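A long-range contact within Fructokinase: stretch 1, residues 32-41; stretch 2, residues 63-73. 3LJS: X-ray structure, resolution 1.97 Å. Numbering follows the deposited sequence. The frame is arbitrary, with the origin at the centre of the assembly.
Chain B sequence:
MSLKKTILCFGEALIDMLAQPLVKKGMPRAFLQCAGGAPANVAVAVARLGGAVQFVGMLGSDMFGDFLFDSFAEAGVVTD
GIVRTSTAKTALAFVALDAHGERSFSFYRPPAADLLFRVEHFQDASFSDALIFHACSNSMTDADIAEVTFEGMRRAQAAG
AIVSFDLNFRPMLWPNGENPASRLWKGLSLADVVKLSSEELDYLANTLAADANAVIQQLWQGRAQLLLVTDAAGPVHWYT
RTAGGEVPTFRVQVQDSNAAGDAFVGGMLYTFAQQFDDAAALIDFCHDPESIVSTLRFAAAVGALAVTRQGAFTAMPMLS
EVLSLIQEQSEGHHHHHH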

ATOM      1  N   LEU B  32      10.322   0.484  -7.715  1.00 28.56           N
ATOM      2  CA  LEU B  32      11.123   1.658  -7.388  1.00 28.96           C
ATOM      3  C   LEU B  32      10.282   2.775  -6.777  1.00 28.23           C
ATOM      4  O   LEU B  32       9.215   3.116  -7.281  1.00 28.12           O
ATOM      5  N   GLN B  33      10.789   3.342  -5.690  1.00 28.57           N
ATOM      6  CA  GLN B  33      10.118   4.414  -4.964  1.00 30.11           C
ATOM      7  C   GLN B  33      10.384   5.793  -5.567  1.00 29.03           C
ATOM      8  O   GLN B  33      11.534   6.221  -5.664  1.00 29.59           O
ATOM      9  N   CYS B  34       9.316   6.482  -5.963  1.00 27.70           N
ATOM     10  CA  CYS B  34       9.420   7.820  -6.540  1.00 27.17           C
ATOM     11  C   CYS B  34       8.399   8.776  -5.927  1.00 25.41           C
ATOM     12  O   CYS B  34       7.238   8.418  -5.738  1.00 24.05           O
ATOM     13  N   ALA B  35       8.843   9.992  -5.618  1.00 23.32           N
ATOM     14  CA  ALA B  35       7.959  11.005  -5.051  1.00 22.15           C
ATOM     15  C   ALA B  35       6.960  11.416  -6.129  1.00 21.48           C
ATOM     16  O   ALA B  35       7.329  11.598  -7.289  1.00 20.69           O
ATOM     17  N   GLY B  36       5.692  11.555  -5.748  1.00 21.49           N
ATOM     18  CA  GLY B  36       4.671  11.924  -6.713  1.00 20.28           C
ATOM     19  C   GLY B  36       3.529  12.736  -6.131  1.00 20.38           C
ATOM     20  O   GLY B  36       3.594  13.193  -4.990  1.00 19.72           O
ATOM     21  N   GLY B  37       2.470  12.893  -6.918  1.00 20.27           N
ATOM     22  CA  GLY B  37       1.325  13.682  -6.501  1.00 20.59           C
ATOM     23  C   GLY B  37       1.314  14.891  -7.419  1.00 21.79           C
ATOM     24  O   GLY B  37       2.335  15.571  -7.550  1.00 22.15           O
ATOM     25  N   ALA B  38       0.181  15.166  -8.059  1.00 21.60           N
ATOM     26  CA  ALA B  38       0.102  16.285  -8.998  1.00 23.11           C
ATOM     27  C   ALA B  38       0.569  17.626  -8.423  1.00 21.60           C
ATOM     28  O   ALA B  38       1.503  18.229  -8.945  1.00 20.69           O
ATOM     29  N   PRO B  39      -0.079  18.123  -7.353  1.00 21.25           N
ATOM     30  CA  PRO B  39       0.395  19.408  -6.821  1.00 19.41           C
ATOM     31  C   PRO B  39       1.829  19.339  -6.289  1.00 19.95           C
ATOM     32  O   PRO B  39       2.549  20.340  -6.288  1.00 18.69           O
ATOM     33  N   ALA B  40       2.247  18.154  -5.850  1.00 18.84           N
ATOM     34  CA  ALA B  40       3.602  17.969  -5.337  1.00 18.19           C
ATOM     35  C   ALA B  40       4.611  18.136  -6.467  1.00 17.98           C
ATOM     36  O   ALA B  40       5.651  18.772  -6.288  1.00 17.31           O
ATOM     37  N   ASN B  41       4.303  17.562  -7.628  1.00 18.18           N
ATOM     38  CA  ASN B  41       5.185  17.675  -8.789  1.00 18.09           C
ATOM     39  C   ASN B  41       5.294  19.145  -9.206  1.00 17.86           C
ATOM     40  O   ASN B  41       6.365  19.623  -9.558  1.00 16.76           O
HETATM   41  N   MSE B  63       7.419   5.916   7.042  1.00 31.82           N
HETATM   42  CA  MSE B  63       8.642   6.004   6.252  1.00 33.26           C
HETATM   43  C   MSE B  63       8.457   6.761   4.942  1.00 30.20           C
HETATM   44  O   MSE B  63       9.331   7.523   4.530  1.00 29.19           O
ATOM     45  N   PHE B  64       7.323   6.553   4.288  1.00 28.29           N
ATOM     46  CA  PHE B  64       7.062   7.223   3.024  1.00 26.99           C
ATOM     47  C   PHE B  64       6.790   8.705   3.219  1.00 26.45           C
ATOM     48  O   PHE B  64       7.188   9.532   2.397  1.00 25.07           O
ATOM     49  N   GLY B  65       6.118   9.036   4.315  1.00 26.22           N
ATOM     50  CA  GLY B  65       5.830  10.428   4.603  1.00 25.57           C
ATOM     51  C   GLY B  65       7.139  11.154   4.856  1.00 27.42           C
ATOM     52  O   GLY B  65       7.329  12.283   4.400  1.00 26.80           O
ATOM     53  N   ASP B  66       8.047  10.507   5.585  1.00 26.96           N
ATOM     54  CA  ASP B  66       9.346  11.104   5.876  1.00 27.77           C
ATOM     55  C   ASP B  66      10.104  11.318   4.572  1.00 26.42           C
ATOM     56  O   ASP B  66      10.797  12.322   4.404  1.00 27.27           O
ATOM     57  N   PHE B  67       9.970  10.364   3.653  1.00 24.41           N
ATOM     58  CA  PHE B  67      10.638  10.447   2.358  1.00 24.28           C
ATOM     59  C   PHE B  67      10.147  11.651   1.569  1.00 23.73           C
ATOM     60  O   PHE B  67      10.936  12.374   0.956  1.00 23.72           O
ATOM     61  N   LEU B  68       8.836  11.852   1.571  1.00 23.14           N
ATOM     62  CA  LEU B  68       8.243  12.976   0.857  1.00 22.23           C
ATOM     63  C   LEU B  68       8.649  14.298   1.507  1.00 22.23           C
ATOM     64  O   LEU B  68       8.991  15.256   0.818  1.00 23.57           O
ATOM     65  N   PHE B  69       8.623  14.347   2.834  1.00 22.34           N
ATOM     66  CA  PHE B  69       8.998  15.561   3.545  1.00 23.83           C
ATOM     67  C   PHE B  69      10.431  15.972   3.214  1.00 25.65           C
ATOM     68  O   PHE B  69      10.697  17.138   2.907  1.00 25.07           O
ATOM     69  N   ASP B  70      11.353  15.015   3.293  1.00 26.81           N
ATOM     70  CA  ASP B  70      12.759  15.285   3.005  1.00 27.27           C
ATOM     71  C   ASP B  70      12.974  15.640   1.540  1.00 26.99           C
ATOM     72  O   ASP B  70      13.804  16.495   1.225  1.00 27.10           O
ATOM     73  N   SER B  71      12.235  14.984   0.647  1.00 25.59           N
ATOM     74  CA  SER B  71      12.348  15.268  -0.781  1.00 25.33           C
ATOM     75  C   SER B  71      11.971  16.727  -1.038  1.00 24.49           C
ATOM     76  O   SER B  71      12.618  17.409  -1.836  1.00 22.89           O
ATOM     77  N   PHE B  72      10.924  17.199  -0.366  1.00 23.71           N
ATOM     78  CA  PHE B  72      10.488  18.587  -0.517  1.00 22.87           C
ATOM     79  C   PHE B  72      11.571  19.537  -0.008  1.00 24.31           C
ATOM     80  O   PHE B  72      11.910  20.522  -0.669  1.00 23.71           O
ATOM     81  N   ALA B  73      12.108  19.240   1.171  1.00 24.81           N
ATOM     82  CA  ALA B  73      13.151  20.071   1.763  1.00 27.63           C
ATOM     83  C   ALA B  73      14.377  20.159   0.853  1.00 28.04           C
ATOM     84  O   ALA B  73      14.902  21.247   0.616  1.00 28.81           O
TER

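The apolar centre of this contact lies where strand 32-36 passes helix 63-73, their axes 9.1 Å apart at closest approach and 58° from parallel. The backbones come nearest at A35 and L68, whose CA atoms are 6.2 Å apart, a spacing that the small methyl of A35 accommodates. The CA-to-CB bond of A35 points toward the helix, and its CB lies 3.8 Å from CD2 of L68 and 4.1 Å from CE2 of F67. L68 leaves its backbone sideways, but chi1 m (-68°) and chi2 t (173°) bring the end of the side chain back to the strand. The same L68 CD2 lies 4.4 Å from the backbone N of G36, which has no side chain to add.

A second apolar contact forms further along both stretches, after the chain has turned at G37, the N-cap residue, into the helix that starts at A38. A40 points toward the other stretch, and its CB is 3.6 Å from CZ of F72. That methyl sits at the ring edge, near the ring plane, so this is edge packing. Like L68, F72 starts sideways, and chi1 m (-80°) carries its ring nearer. The phi/psi of G37, 113/128°, would jam a CB against the preceding carbonyl oxygen, which by itself calls for glycine at the turn.

Toward the earlier residues of the strand, F67 of the helix links the apolar part to the polar margin. It points toward the strand with chi1 t (173°), and its ring is used in two ways. At the edge, CE2 of F67 approaches the backbone N of A35 at 3.8 Å; over one face lies Q33. The CG of Q33 is 4.2 Å from the F67 ring centroid and 27° off the ring normal, the geometry of a CH-pi contact.

Q33 also points toward the helix, extended through chi1 t (175°) and chi2 t (-168°), and buries 89 Å², the largest share of any residue here. The amide of Q33 runs between two aromatic rings: OE1 of Q33 is 3.5 Å from CE1 of F67, while NE2 of Q33 is 3.1 Å from CD1 of F64, at the edge of that ring and near its plane. F64, with chi1 m (-65°), begins sideways and its end comes nearer.

No hydrogen bond crosses the interface, so the 366 Å² buried in total rests on packing. S71 points toward the strand with chi1 m (-66°), yet its OG donates to O of F67 at 2.7 Å, within its own helix, and only grazes CB of A35 at 4.4 Å.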

ATOM      1  CB  LEU B  32      11.837   2.166  -8.646  1.00 30.18           C
ATOM      2  CG  LEU B  32      13.189   1.538  -9.016  1.00 33.19           C
ATOM      3  CD1 LEU B  32      13.311   0.126  -8.477  1.00 33.03           C
ATOM      4  CD2 LEU B  32      13.346   1.569 -10.532  1.00 33.97           C
ATOM      5  CB  GLN B  33      10.591   4.399  -3.513  1.00 30.43           C
ATOM      6  CG  GLN B  33      10.076   5.537  -2.661  1.00 34.20           C
ATOM      7  CD  GLN B  33      10.804   5.622  -1.337  1.00 35.52           C
ATOM      8  OE1 GLN B  33      12.006   5.890  -1.295  1.00 38.84           O
ATOM      9  NE2 GLN B  33      10.086   5.387  -0.248  1.00 36.44           N
ATOM     10  CB  CYS B  34       9.198   7.772  -8.054  1.00 27.81           C
ATOM     11  SG  CYS B  34      10.524   6.966  -8.962  1.00 37.69           S
ATOM     12  CB  ALA B  35       8.770  12.215  -4.589  1.00 22.96           C
ATOM     13  CB  ALA B  38      -1.317  16.404  -9.564  1.00 23.08           C
ATOM     14  CB  PRO B  39      -0.638  19.746  -5.736  1.00 20.64           C
ATOM     15  CG  PRO B  39      -1.222  18.403  -5.360  1.00 23.27           C
ATOM     16  CD  PRO B  39      -1.321  17.696  -6.684  1.00 21.21           C
ATOM     17  CB  ALA B  40       3.753  16.583  -4.697  1.00 18.46           C
ATOM     18  CB  ASN B  41       4.645  16.879  -9.983  1.00 16.46           C
ATOM     19  CG  ASN B  41       4.635  15.373  -9.747  1.00 21.80           C
ATOM     20  OD1 ASN B  41       5.479  14.834  -9.029  1.00 22.02           O
ATOM     21  ND2 ASN B  41       3.689  14.682 -10.380  1.00 19.83           N
HETATM   22  CB  MSE B  63       9.180   4.594   5.957  1.00 38.78           C
HETATM   23  CG  MSE B  63       8.205   3.692   5.197  1.00 47.45           C
HETATM   24 SE   MSE B  63       8.912   1.911   4.803  1.00 61.06          SE
HETATM   25  CE  MSE B  63       8.535   1.062   6.507  1.00 56.11           C
ATOM     26  CB  PHE B  64       5.903   6.542   2.306  1.00 26.06           C
ATOM     27  CG  PHE B  64       6.206   5.130   1.901  1.00 27.20           C
ATOM     28  CD1 PHE B  64       7.316   4.850   1.112  1.00 27.95           C
ATOM     29  CD2 PHE B  64       5.395   4.081   2.316  1.00 28.99           C
ATOM     30  CE1 PHE B  64       7.619   3.543   0.737  1.00 29.46           C
ATOM     31  CE2 PHE B  64       5.685   2.769   1.947  1.00 29.87           C
ATOM     32  CZ  PHE B  64       6.800   2.498   1.156  1.00 29.40           C
ATOM     33  CB  ASP B  66      10.178  10.203   6.796  1.00 29.65           C
ATOM     34  CG  ASP B  66       9.554  10.026   8.169  1.00 34.10           C
ATOM     35  OD1 ASP B  66       8.795  10.920   8.604  1.00 33.69           O
ATOM     36  OD2 ASP B  66       9.840   8.995   8.821  1.00 33.59           O
ATOM     37  CB  PHE B  67      10.377   9.184   1.540  1.00 23.40           C
ATOM     38  CG  PHE B  67      10.887   9.263   0.130  1.00 24.94           C
ATOM     39  CD1 PHE B  67      12.254   9.304  -0.130  1.00 26.53           C
ATOM     40  CD2 PHE B  67      10.001   9.275  -0.942  1.00 25.21           C
ATOM     41  CE1 PHE B  67      12.730   9.353  -1.440  1.00 26.97           C
ATOM     42  CE2 PHE B  67      10.464   9.323  -2.253  1.00 26.91           C
ATOM     43  CZ  PHE B  67      11.831   9.361  -2.504  1.00 26.70           C
ATOM     44  CB  LEU B  68       6.721  12.831   0.839  1.00 20.91           C
ATOM     45  CG  LEU B  68       6.219  11.658  -0.013  1.00 21.07           C
ATOM     46  CD1 LEU B  68       4.723  11.479   0.169  1.00 19.44           C
ATOM     47  CD2 LEU B  68       6.550  11.917  -1.477  1.00 21.76           C
ATOM     48  CB  PHE B  69       8.879  15.361   5.055  1.00 23.22           C
ATOM     49  CG  PHE B  69       9.114  16.618   5.846  1.00 24.63           C
ATOM     50  CD1 PHE B  69       8.052  17.444   6.196  1.00 25.85           C
ATOM     51  CD2 PHE B  69      10.401  16.991   6.216  1.00 26.96           C
ATOM     52  CE1 PHE B  69       8.266  18.627   6.905  1.00 27.62           C
ATOM     53  CE2 PHE B  69      10.628  18.177   6.928  1.00 28.73           C
ATOM     54  CZ  PHE B  69       9.558  18.994   7.272  1.00 27.75           C
ATOM     55  CB  ASP B  70      13.633  14.079   3.373  1.00 29.19           C
ATOM     56  CG  ASP B  70      13.596  13.760   4.858  1.00 31.98           C
ATOM     57  OD1 ASP B  70      13.531  14.704   5.673  1.00 33.65           O
ATOM     58  OD2 ASP B  70      13.647  12.563   5.211  1.00 34.95           O
ATOM     59  CB  SER B  71      11.432  14.345  -1.594  1.00 26.43           C
ATOM     60  OG  SER B  71      11.850  12.991  -1.491  1.00 27.30           O
ATOM     61  CB  PHE B  72       9.189  18.845   0.262  1.00 21.64           C
ATOM     62  CG  PHE B  72       7.940  18.370  -0.442  1.00 20.20           C
ATOM     63  CD1 PHE B  72       7.709  18.692  -1.780  1.00 22.21           C
ATOM     64  CD2 PHE B  72       6.973  17.636   0.247  1.00 20.55           C
ATOM     65  CE1 PHE B  72       6.523  18.288  -2.428  1.00 20.05           C
ATOM     66  CE2 PHE B  72       5.786  17.227  -0.385  1.00 18.37           C
ATOM     67  CZ  PHE B  72       5.563  17.555  -1.725  1.00 19.19           C
ATOM     68  CB  ALA B  73      13.546  19.516   3.130  1.00 28.34           C
TER